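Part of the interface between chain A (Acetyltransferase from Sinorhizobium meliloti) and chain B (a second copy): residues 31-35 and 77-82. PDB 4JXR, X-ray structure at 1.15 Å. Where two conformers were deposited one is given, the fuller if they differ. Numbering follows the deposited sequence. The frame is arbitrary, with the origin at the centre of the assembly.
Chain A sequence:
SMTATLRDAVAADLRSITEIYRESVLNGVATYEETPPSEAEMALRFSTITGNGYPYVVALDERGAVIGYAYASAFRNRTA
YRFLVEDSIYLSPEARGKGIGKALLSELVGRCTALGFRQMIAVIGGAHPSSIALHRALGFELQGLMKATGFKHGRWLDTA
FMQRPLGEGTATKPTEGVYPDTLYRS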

# COMPACT_ATOMS: atom_id res chain seq x y z
N THR A 31 11.56 -0.79 8.22
CA THR A 31 11.05 -1.77 7.30
C THR A 31 10.34 -2.87 8.08
O THR A 31 10.81 -3.31 9.13
N TYR A 32 9.21 -3.30 7.55
CA TYR A 32 8.41 -4.36 8.15
C TYR A 32 8.78 -5.72 7.57
O TYR A 32 8.20 -6.73 7.94
N GLU A 33 9.76 -5.73 6.67
CA GLU A 33 10.40 -7.08 6.34
C GLU A 33 11.24 -7.74 7.57
O GLU A 33 11.70 -6.96 8.38
N GLU A 34 11.13 -9.05 7.74
CA GLU A 34 11.70 -9.76 8.87
C GLU A 34 13.01 -10.45 8.49
O GLU A 34 13.94 -10.47 9.27
N THR A 35 13.04 -11.03 7.29
CA THR A 35 14.19 -11.79 6.82
C THR A 35 14.97 -10.94 5.85
O THR A 35 14.40 -10.51 4.84
N ASN B 77 2.25 -7.24 1.85
CA ASN B 77 2.57 -8.59 2.29
C ASN B 77 3.93 -8.68 2.95
O ASN B 77 4.54 -9.73 2.98
N ARG B 78 4.43 -7.55 3.44
CA ARG B 78 5.55 -7.68 4.45
C ARG B 78 5.18 -8.29 5.89
O ARG B 78 4.06 -8.20 6.36
N THR B 79 6.11 -9.10 6.36
CA THR B 79 5.92 -9.86 7.59
C THR B 79 5.19 -9.14 8.69
O THR B 79 4.25 -9.67 9.29
N ALA B 80 5.66 -7.96 9.01
CA ALA B 80 5.14 -7.28 10.17
C ALA B 80 3.69 -6.85 10.01
O ALA B 80 3.04 -6.56 11.02
N TYR B 81 3.18 -6.80 8.77
CA TYR B 81 1.79 -6.46 8.51
C TYR B 81 0.84 -7.67 8.59
O TYR B 81 -0.34 -7.54 8.26
N ARG B 82 1.30 -8.86 9.02
CA ARG B 82 0.51 -10.05 8.85
C ARG B 82 -0.82 -10.08 9.61
O ARG B 82 -1.72 -10.79 9.24

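The apolar heart of this contact is Tyr32(A), which loses more surface to the opposing stretch than any other residue here. Its CA-to-CB bond points toward chain B, and with chi1 in the m well the ring reaches both Ala80(B) and Tyr81(B). Ala80(B) also points toward its partner; its single methyl fits the close approach, CB of Tyr32(A) lying 3.5 Å from CB of Ala80(B). Tyr81(B), likewise m, leaves its backbone sideways, yet its ring swings nearer. The edge of Tyr32(A) meets the face of Tyr81(B), with CD2 of Tyr32(A) 3.4 Å from CZ of Tyr81(B), centroids 4.7 Å apart and planes at 65°. Such a pairing sets weakly positive ring hydrogens against an electron-rich face.

This packing is anchored by one direct hydrogen bond between the stretches, from Ala80(B) N to Tyr32(A) O (3.0 Å). The donor lies in the short 3-10 segment, whose turn leaves this amide free to face chain A.

Charge pairing occurs beside it. Arg78(B), m at chi1 and chi2, points toward chain A, its long chain carrying the guanidinium to Glu33(A). Glu33(A), t at chi1 with chi2 at 146°, between wells, starts sideways, but its end comes nearer. The salt bridge is long, OE2 of Glu33(A) to NH1 of Arg78(B) at 3.7 Å, and the carboxylate oxygen sits over the guanidinium face, so the attraction is purely electrostatic. Water 1 supplies the directional link, donating to OE2 of Glu33(A) (2.9 Å) and accepting a weak bond from NH1 of Arg78(B) (2.8 Å).

Thr79(B), m, has its methyl CG2 3.6 Å from OE1 of Glu34(A), a t side chain pointing toward chain B. OG1 of Thr79(B) also lies against Glu34(A), 3.6 Å from its CB, and the same OG1 accepts from water 2 (3.0 Å), which in turn accepts from Thr35(A) N (3.0 Å).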

# COMPACT_ATOMS: atom_id res chain seq x y z
CB THR A 31 12.15 -2.37 6.40
OG1 THR A 31 11.57 -3.46 5.66
CG2 THR A 31 13.33 -2.86 7.21
CB TYR A 32 6.93 -4.07 7.94
CG TYR A 32 6.39 -2.97 8.84
CD1 TYR A 32 7.23 -2.25 9.68
CD2 TYR A 32 5.05 -2.67 8.85
CE1 TYR A 32 6.74 -1.24 10.50
CE2 TYR A 32 4.54 -1.66 9.66
CZ TYR A 32 5.39 -0.95 10.48
OH TYR A 32 4.91 0.05 11.27
CB GLU A 33 11.35 -6.84 5.16
CG GLU A 33 11.67 -8.03 4.29
CD GLU A 33 11.86 -7.65 2.83
OE1 GLU A 33 12.20 -6.49 2.50
OE2 GLU A 33 11.67 -8.54 2.00
CB GLU A 34 10.69 -10.78 9.40
CG GLU A 34 11.28 -11.92 10.22
CD GLU A 34 10.26 -12.94 10.70
OE1 GLU A 34 9.73 -13.70 9.87
OE2 GLU A 34 10.01 -12.99 11.92
CB THR A 35 13.75 -13.12 6.18
OG1 THR A 35 13.00 -13.87 7.17
CG2 THR A 35 14.95 -13.91 5.72
CB ASN B 77 2.45 -9.59 1.14
CG ASN B 77 3.44 -9.32 0.05
OD1 ASN B 77 4.18 -8.36 0.10
ND2 ASN B 77 3.48 -10.19 -0.93
CB ARG B 78 6.25 -6.34 4.65
CG ARG B 78 6.71 -5.67 3.35
CD ARG B 78 8.03 -6.25 2.89
NE ARG B 78 8.61 -5.52 1.75
CZ ARG B 78 8.86 -6.04 0.56
NH1 ARG B 78 8.58 -7.31 0.30
NH2 ARG B 78 9.41 -5.29 -0.39
CB THR B 79 7.30 -10.43 8.10
OG1 THR B 79 7.95 -11.08 7.05
CG2 THR B 79 7.06 -11.34 9.29
CB ALA B 80 5.98 -6.13 10.61
CB TYR B 81 1.62 -5.82 7.14
CG TYR B 81 2.11 -4.40 6.96
CD1 TYR B 81 1.58 -3.35 7.70
CD2 TYR B 81 3.04 -4.09 5.98
CE1 TYR B 81 1.90 -2.03 7.42
CE2 TYR B 81 3.40 -2.77 5.72
CZ TYR B 81 2.82 -1.74 6.44
OH TYR B 81 3.15 -0.42 6.16
CB ARG B 82 1.34 -11.30 9.13
CG ARG B 82 1.80 -11.46 10.57
CD ARG B 82 2.89 -12.51 10.64
NE ARG B 82 3.46 -12.72 11.97
CZ ARG B 82 4.34 -11.95 12.54
NH1 ARG B 82 4.77 -10.84 11.95
NH2 ARG B 82 4.84 -12.25 13.75
O HOH W 1 8.92 -9.58 1.86
O HOH W 2 10.59 -11.07 5.57